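Local coordinates for transketolase (Campylobacter jejuni, PDB 3L84), which belongs to the transketolase family of thiamine diphosphate-binding enzymes and forms an assembly of two protein chains, each with a transketolase-like C-terminal domain, at residues Lys598-Glu603 with Ser623-Phe628; Leu531-Glu536 with Gly583-His588. All blocks are in the same frame, centred on the assembly; numbering follows the deposited sequence.

Interaction 1 (Lys598-Glu603 with Ser623-Phe628)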
ATOM      1  N   LYS A 598       3.574 -14.065  28.099  1.00  8.09           N
ATOM      2  CA  LYS A 598       4.643 -14.399  27.178  1.00  7.69           C
ATOM      3  C   LYS A 598       4.051 -14.577  25.789  1.00  7.24           C
ATOM      4  O   LYS A 598       2.921 -15.023  25.676  1.00  8.01           O
ATOM      5  CB  LYS A 598       5.351 -15.705  27.567  1.00  8.62           C
ATOM      6  CG  LYS A 598       6.040 -15.696  28.930  1.00 10.19           C
ATOM      7  CD  LYS A 598       6.747 -17.013  29.186  1.00 13.26           C
ATOM      8  CE  LYS A 598       7.430 -16.964  30.507  1.00 16.25           C
ATOM      9  NZ  LYS A 598       8.166 -18.276  30.709  1.00 18.97           N
ATOM     10  N   VAL A 599       4.825 -14.278  24.750  1.00  7.09           N
ATOM     11  CA  VAL A 599       4.400 -14.445  23.384  1.00  8.38           C
ATOM     12  C   VAL A 599       5.452 -15.227  22.619  1.00  8.31           C
ATOM     13  O   VAL A 599       6.621 -14.853  22.639  1.00 10.29           O
ATOM     14  CB  VAL A 599       4.134 -13.091  22.714  1.00  9.04           C
ATOM     15  CG1 VAL A 599       3.816 -13.235  21.231  1.00 11.24           C
ATOM     16  CG2 VAL A 599       3.026 -12.334  23.446  1.00 10.21           C
ATOM     17  N   TYR A 600       5.008 -16.309  21.981  1.00  7.50           N
ATOM     18  CA  TYR A 600       5.800 -17.216  21.190  1.00  7.63           C
ATOM     19  C   TYR A 600       5.394 -17.026  19.739  1.00  8.05           C
ATOM     20  O   TYR A 600       4.422 -17.588  19.275  1.00  7.96           O
ATOM     21  CB  TYR A 600       5.534 -18.651  21.639  1.00  8.04           C
ATOM     22  CG  TYR A 600       6.518 -19.698  21.177  1.00  6.91           C
ATOM     23  CD1 TYR A 600       7.692 -19.912  21.857  1.00  7.56           C
ATOM     24  CD2 TYR A 600       6.266 -20.480  20.066  1.00  8.60           C
ATOM     25  CE1 TYR A 600       8.579 -20.883  21.475  1.00  8.11           C
ATOM     26  CE2 TYR A 600       7.153 -21.452  19.685  1.00  8.89           C
ATOM     27  CZ  TYR A 600       8.302 -21.646  20.400  1.00  8.27           C
ATOM     28  OH  TYR A 600       9.234 -22.614  20.061  1.00  9.21           O
ATOM     29  N   GLY A 601       6.166 -16.175  19.057  1.00  7.96           N
ATOM     30  CA  GLY A 601       5.849 -15.751  17.711  1.00  8.27           C
ATOM     31  C   GLY A 601       7.053 -15.825  16.813  1.00  8.13           C
ATOM     32  O   GLY A 601       7.980 -16.620  17.039  1.00  9.55           O
ATOM     33  N   ILE A 602       7.068 -14.955  15.800  1.00  8.57           N
ATOM     34  CA  ILE A 602       8.172 -14.849  14.867  1.00  8.62           C
ATOM     35  C   ILE A 602       8.618 -13.391  14.855  1.00  9.41           C
ATOM     36  O   ILE A 602       7.772 -12.516  14.599  1.00 11.37           O
ATOM     37  CB  ILE A 602       7.743 -15.307  13.459  1.00  8.67           C
ATOM     38  CG1 ILE A 602       7.146 -16.691  13.467  1.00 10.41           C
ATOM     39  CG2 ILE A 602       8.930 -15.183  12.466  1.00 10.21           C
ATOM     40  CD1 ILE A 602       6.513 -17.061  12.114  1.00 11.17           C
ATOM     41  N   GLU A 603       9.885 -13.150  15.018  1.00  8.70           N
ATOM     42  CA  GLU A 603      10.417 -11.768  15.113  1.00 10.32           C
ATOM     43  C   GLU A 603      11.186 -11.354  13.872  1.00 11.21           C
ATOM     44  O   GLU A 603      11.550 -10.173  13.749  1.00 14.88           O
ATOM     45  CB  GLU A 603      11.268 -11.629  16.358  1.00 11.14           C
ATOM     46  CG  GLU A 603      10.462 -11.747  17.622  1.00 15.32           C
ATOM     47  CD  GLU A 603      11.317 -11.541  18.845  1.00 21.19           C
ATOM     48  OE1 GLU A 603      11.334 -10.401  19.375  1.00 25.44           O
ATOM     49  OE2 GLU A 603      12.012 -12.513  19.254  1.00 22.88           O
ATOM     50  N   SER A 623       7.679 -30.035  21.149  1.00  9.01           N
ATOM     51  CA  SER A 623       8.833 -30.101  22.041  0.50  8.70           C
ATOM     52  C   SER A 623       9.384 -28.698  22.324  1.00  8.19           C
ATOM     53  O   SER A 623       9.713 -28.383  23.468  1.00  8.32           O
ATOM     54  CB  SER A 623       9.928 -30.985  21.453  0.50  9.05           C
ATOM     55  OG  SER A 623       9.518 -32.345  21.428  0.50 10.37           O
ATOM     56  N   LYS A 624       9.479 -27.865  21.292  1.00  8.00           N
ATOM     57  CA  LYS A 624      10.056 -26.533  21.487  1.00  7.72           C
ATOM     58  C   LYS A 624       9.129 -25.635  22.295  1.00  7.17           C
ATOM     59  O   LYS A 624       9.570 -24.852  23.135  1.00  8.93           O
ATOM     60  CB  LYS A 624      10.430 -25.890  20.165  1.00  7.64           C
ATOM     61  CG  LYS A 624      11.606 -26.589  19.484  1.00  7.37           C
ATOM     62  CD  LYS A 624      11.935 -25.978  18.164  1.00  8.19           C
ATOM     63  CE  LYS A 624      13.192 -26.523  17.502  1.00  8.40           C
ATOM     64  NZ  LYS A 624      13.461 -25.873  16.179  1.00 10.08           N
ATOM     65  N   LEU A 625       7.821 -25.714  22.018  1.00  7.54           N
ATOM     66  CA  LEU A 625       6.895 -24.881  22.746  1.00  7.44           C
ATOM     67  C   LEU A 625       6.812 -25.290  24.211  1.00  7.53           C
ATOM     68  O   LEU A 625       6.832 -24.454  25.096  1.00  8.66           O
ATOM     69  CB  LEU A 625       5.511 -24.875  22.079  1.00  7.72           C
ATOM     70  CG  LEU A 625       4.445 -24.089  22.815  1.00  8.37           C
ATOM     71  CD1 LEU A 625       4.828 -22.627  23.013  1.00  8.03           C
ATOM     72  CD2 LEU A 625       3.108 -24.176  22.047  1.00  9.09           C
ATOM     73  N   VAL A 626       6.767 -26.580  24.469  1.00  8.37           N
ATOM     74  CA  VAL A 626       6.777 -27.046  25.857  1.00  9.13           C
ATOM     75  C   VAL A 626       8.043 -26.627  26.595  1.00  9.59           C
ATOM     76  O   VAL A 626       7.979 -26.204  27.734  1.00 10.04           O
ATOM     77  CB  VAL A 626       6.591 -28.560  25.916  1.00  8.90           C
ATOM     78  CG1 VAL A 626       6.925 -29.137  27.326  1.00  9.10           C
ATOM     79  CG2 VAL A 626       5.169 -28.947  25.501  1.00  9.73           C
ATOM     80  N   ASN A 627       9.190 -26.734  25.941  1.00  8.72           N
ATOM     81  CA  ASN A 627      10.445 -26.252  26.553  1.00 10.21           C
ATOM     82  C   ASN A 627      10.411 -24.768  26.884  1.00  9.50           C
ATOM     83  O   ASN A 627      10.880 -24.361  27.951  1.00 10.30           O
ATOM     84  CB  ASN A 627      11.646 -26.641  25.686  1.00 11.70           C
ATOM     85  CG  ASN A 627      11.992 -28.098  25.817  1.00 16.37           C
ATOM     86  OD1 ASN A 627      11.564 -28.780  26.755  1.00 19.88           O
ATOM     87  ND2 ASN A 627      12.761 -28.601  24.854  1.00 21.11           N
ATOM     88  N   PHE A 628       9.832 -23.964  25.994  1.00  8.06           N
ATOM     89  CA  PHE A 628       9.661 -22.548  26.233  1.00  8.10           C
ATOM     90  C   PHE A 628       8.739 -22.293  27.445  1.00  9.40           C
ATOM     91  O   PHE A 628       9.062 -21.488  28.334  1.00 10.13           O
ATOM     92  CB  PHE A 628       9.091 -21.917  24.969  1.00  8.37           C
ATOM     93  CG  PHE A 628       8.783 -20.453  25.100  1.00  8.24           C
ATOM     94  CD1 PHE A 628       9.776 -19.484  24.912  1.00 10.83           C
ATOM     95  CD2 PHE A 628       7.506 -20.031  25.400  1.00  9.93           C
ATOM     96  CE1 PHE A 628       9.483 -18.137  25.037  1.00  9.91           C
ATOM     97  CE2 PHE A 628       7.198 -18.685  25.489  1.00 11.19           C
ATOM     98  CZ  PHE A 628       8.184 -17.723  25.320  1.00 10.40           C
TER
HETATM   99  O   HOH W   1      10.047 -19.067  28.811  1.00 19.27           O
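Lys624 meets Tyr600 at the phenol oxygen, where Lys624 CB lies 3.5 Å from Tyr600 OH and the two side chains cross at about a right angle. The hydroxyl itself is hydrogen-bonded to Gly619 O, while the ammonium of Lys624 turns away to Glu616 O. At Leu625, CG is anti to the backbone N (chi1 177°), and CD1 comes over one face of the Tyr600 ring. A CH-pi contact is supported by its 3.9 Å distance from that ring's centroid, although the methyl is shifted toward the rim. Further along the helix, Phe628 takes an edge-to-face stack from Tyr600: the Tyr600 CD1 edge points at the Phe628 face, with CD1 3.5 Å from Phe628 CG. The planes meet at 60°, a tilted version of the T shape. The extended chain of Lys598 slides past Phe628, its CD 4.1 Å from CE2 of that ring. Lys598 NZ ends 5.6 Å from the Phe628 centroid, on the side away from Tyr600, so any cation-pi attraction is weak. A water over the centre of that same face does more: it accepts from Lys598 NZ at 2.8 Å and donates to Phe628 O at 2.7 Å. These contacts lay helix 622-629 against the edge strand 598-600 of the C-terminal domain sheet, the two short axes nearly antiparallel at 164°. Leu625 and Phe628 also reach Val584 and Ile582 of the next strand. With direct contact made mostly by rings, methyl and methylene groups, and the polar link supplied by water, the strand-helix fit probably rests mainly on shape and ring orientation, the bond to Gly619 O helping to fix the Tyr600 ring.

Interaction 2 (Leu531-Glu536 with Gly583-His588)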
ATOM      1  N   LEU A 531      -2.835 -19.698  24.431  1.00  9.82           N
ATOM      2  CA  LEU A 531      -3.756 -18.912  23.622  1.00 10.08           C
ATOM      3  C   LEU A 531      -3.210 -18.860  22.202  1.00 10.82           C
ATOM      4  O   LEU A 531      -2.033 -18.485  22.022  1.00 10.88           O
ATOM      5  CB  LEU A 531      -3.876 -17.495  24.209  1.00 11.12           C
ATOM      6  CG  LEU A 531      -4.801 -16.539  23.493  1.00 11.76           C
ATOM      7  CD1 LEU A 531      -5.441 -15.548  24.458  1.00 15.93           C
ATOM      8  CD2 LEU A 531      -4.077 -15.831  22.391  1.00 14.26           C
ATOM      9  N   ALA A 532      -4.032 -19.176  21.207  1.00  9.82           N
ATOM     10  CA  ALA A 532      -3.556 -19.156  19.845  1.00  9.73           C
ATOM     11  C   ALA A 532      -4.704 -18.844  18.928  1.00  9.81           C
ATOM     12  O   ALA A 532      -5.872 -18.942  19.315  1.00 10.61           O
ATOM     13  CB  ALA A 532      -2.938 -20.498  19.461  1.00 11.03           C
ATOM     14  N   SER A 533      -4.358 -18.546  17.685  1.00 10.31           N
ATOM     15  CA  SER A 533      -5.333 -18.424  16.620  1.00  9.97           C
ATOM     16  C   SER A 533      -4.931 -19.308  15.434  1.00 10.24           C
ATOM     17  O   SER A 533      -3.774 -19.724  15.278  1.00  9.39           O
ATOM     18  CB  SER A 533      -5.456 -16.977  16.141  1.00 10.90           C
ATOM     19  OG  SER A 533      -4.268 -16.537  15.526  1.00 12.43           O
ATOM     20  N   GLY A 534      -5.878 -19.556  14.548  1.00  8.96           N
ATOM     21  CA  GLY A 534      -5.623 -20.178  13.288  1.00  8.74           C
ATOM     22  C   GLY A 534      -4.814 -21.440  13.376  1.00  8.66           C
ATOM     23  O   GLY A 534      -5.097 -22.324  14.213  1.00  8.67           O
ATOM     24  N   SER A 535      -3.815 -21.537  12.523  1.00  8.43           N
ATOM     25  CA  SER A 535      -2.968 -22.706  12.393  1.00  8.15           C
ATOM     26  C   SER A 535      -2.188 -23.074  13.634  1.00  8.52           C
ATOM     27  O   SER A 535      -1.647 -24.178  13.670  1.00 10.97           O
ATOM     28  CB  SER A 535      -2.014 -22.558  11.212  1.00  8.14           C
ATOM     29  OG  SER A 535      -1.271 -21.337  11.326  1.00  8.88           O
ATOM     30  N   GLU A 536      -2.111 -22.214  14.642  1.00  7.47           N
ATOM     31  CA  GLU A 536      -1.351 -22.562  15.866  1.00  7.85           C
ATOM     32  C   GLU A 536      -2.177 -23.174  16.974  1.00  7.68           C
ATOM     33  O   GLU A 536      -1.631 -23.581  17.996  1.00  8.56           O
ATOM     34  CB  GLU A 536      -0.577 -21.317  16.356  1.00  9.35           C
ATOM     35  CG  GLU A 536       0.654 -21.054  15.530  1.00  9.27           C
ATOM     36  CD  GLU A 536       0.342 -20.682  14.099  1.00 10.01           C
ATOM     37  OE1 GLU A 536      -0.164 -19.547  13.897  1.00  9.66           O
ATOM     38  OE2 GLU A 536       0.583 -21.499  13.177  1.00 10.15           O
ATOM     39  N   GLY A 583       0.854 -16.701  24.593  1.00  7.31           N
ATOM     40  CA  GLY A 583       0.267 -16.517  23.266  1.00  7.65           C
ATOM     41  C   GLY A 583       1.140 -17.137  22.199  1.00  8.36           C
ATOM     42  O   GLY A 583       2.378 -17.018  22.279  1.00  9.48           O
ATOM     43  N   VAL A 584       0.558 -17.850  21.245  1.00  7.60           N
ATOM     44  CA  VAL A 584       1.287 -18.564  20.230  1.00  7.35           C
ATOM     45  C   VAL A 584       0.680 -18.270  18.850  1.00  7.53           C
ATOM     46  O   VAL A 584      -0.475 -18.592  18.574  1.00  8.21           O
ATOM     47  CB  VAL A 584       1.219 -20.081  20.500  1.00  7.88           C
ATOM     48  CG1 VAL A 584       2.045 -20.822  19.464  1.00  9.42           C
ATOM     49  CG2 VAL A 584       1.661 -20.428  21.957  1.00  8.59           C
ATOM     50  N   GLU A 585       1.462 -17.631  17.976  1.00  8.08           N
ATOM     51  CA  GLU A 585       1.009 -17.276  16.641  1.00  8.80           C
ATOM     52  C   GLU A 585       2.211 -17.232  15.708  1.00  7.76           C
ATOM     53  O   GLU A 585       3.247 -16.735  16.076  1.00  7.96           O
ATOM     54  CB  GLU A 585       0.318 -15.901  16.618  1.00 10.78           C
ATOM     55  CG  GLU A 585      -1.092 -15.878  17.147  1.00 12.60           C
ATOM     56  CD  GLU A 585      -1.833 -14.570  16.882  1.00 13.37           C
ATOM     57  OE1 GLU A 585      -1.217 -13.458  16.796  1.00 12.86           O
ATOM     58  OE2 GLU A 585      -3.061 -14.645  16.830  1.00 14.13           O
ATOM     59  N   ALA A 586       2.004 -17.660  14.472  1.00  8.06           N
ATOM     60  CA  ALA A 586       3.021 -17.567  13.420  1.00  7.39           C
ATOM     61  C   ALA A 586       2.975 -16.166  12.812  1.00  8.09           C
ATOM     62  O   ALA A 586       2.551 -15.944  11.671  1.00  7.88           O
ATOM     63  CB  ALA A 586       2.823 -18.652  12.343  1.00  8.29           C
ATOM     64  N   ALA A 587       3.381 -15.208  13.620  1.00  8.50           N
ATOM     65  CA  ALA A 587       3.295 -13.768  13.293  1.00  7.52           C
ATOM     66  C   ALA A 587       4.140 -13.035  14.294  1.00  8.12           C
ATOM     67  O   ALA A 587       4.461 -13.574  15.357  1.00  7.89           O
ATOM     68  CB  ALA A 587       1.837 -13.289  13.365  1.00  8.79           C
ATOM     69  N   HIS A 588       4.465 -11.787  13.998  1.00  8.30           N
ATOM     70  CA  HIS A 588       5.133 -10.906  14.984  1.00  8.79           C
ATOM     71  C   HIS A 588       4.028 -10.066  15.510  1.00 12.08           C
ATOM     72  O   HIS A 588       3.706  -9.016  14.917  1.00 13.11           O
ATOM     73  CB  HIS A 588       6.155 -10.023  14.304  1.00  9.55           C
ATOM     74  CG  HIS A 588       6.969  -9.233  15.253  1.00  8.85           C
ATOM     75  ND1 HIS A 588       7.545  -8.052  14.877  1.00 10.68           N
ATOM     76  CD2 HIS A 588       7.391  -9.485  16.519  1.00  8.72           C
ATOM     77  CE1 HIS A 588       8.243  -7.575  15.892  1.00 10.69           C
ATOM     78  NE2 HIS A 588       8.155  -8.406  16.907  1.00  9.63           N
TER
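A topological switch point in the parallel part of the C-terminal domain sheet brings Leu531 beside Gly583 and Glu536 beside Ala586. Val584 N donates to Leu531 O at 2.8 Å. Gly583 CA adds a CA-H...O contact to the same oxygen. Beyond this the strands separate: Ser533 N is 4.0 Å from Val584 O, and these two buried atoms have no partner in the model. Ala532 CB nevertheless comes within 3.2 Å of Val584 O. Strand 528-532 leads through helix 537-549 to its neighbour 554-558, whereas strand 580-584 is followed by 598-600 on its other flank; connections that depart in opposite directions define the switch. At the splayed C-terminal ends, side chains replace the backbone pairing. Ser533 OG donates 2.6 Å to Glu585 OE2, meeting it on the anti side and 34° out of the carboxylate plane. Glu536 bends at chi2 (65°), which turns CD back, and its OE1 receives Ala586 N at 2.9 Å from well above the carboxylate plane. Ala586 is the centre of an inverse gamma turn, and its CB also packs 3.5 Å from Glu536 OE1. Ser535 OG donates to the other oxygen, Glu536 OE2, on the syn side but tilted out of the carboxylate plane. The two carboxylates come within 6.4 Å, measured from Glu536 OE1 to Glu585 OE2, and their like charges are probably offset by salt bridges from Arg472, which also bonds Ser533 OG, to Glu536 OE1 and from Arg463 to Glu585 OE2.

In the fold
Both contacts belong to the mixed sheet of the C-terminal domain, and their centres lie about 10 Å apart. Interaction 2 is buried and joins strands 528-532 and 580-584 inside that sheet; interaction 1 lies at the surface, where the edge strand 598-600 meets helix 622-629. Strands 580-584 and 598-600 are neighbours, and probable hydrogen bonds between them connect the pair: Tyr600 N with Gly583 O and Lys598 O with Gly583 N. Ile602 also packs against Ala586. Chemistry follows position. The buried strand ends use backbone and carboxylate bonds with arginine partners, while the surface contact relies on aromatic and aliphatic packing plus a bridging water.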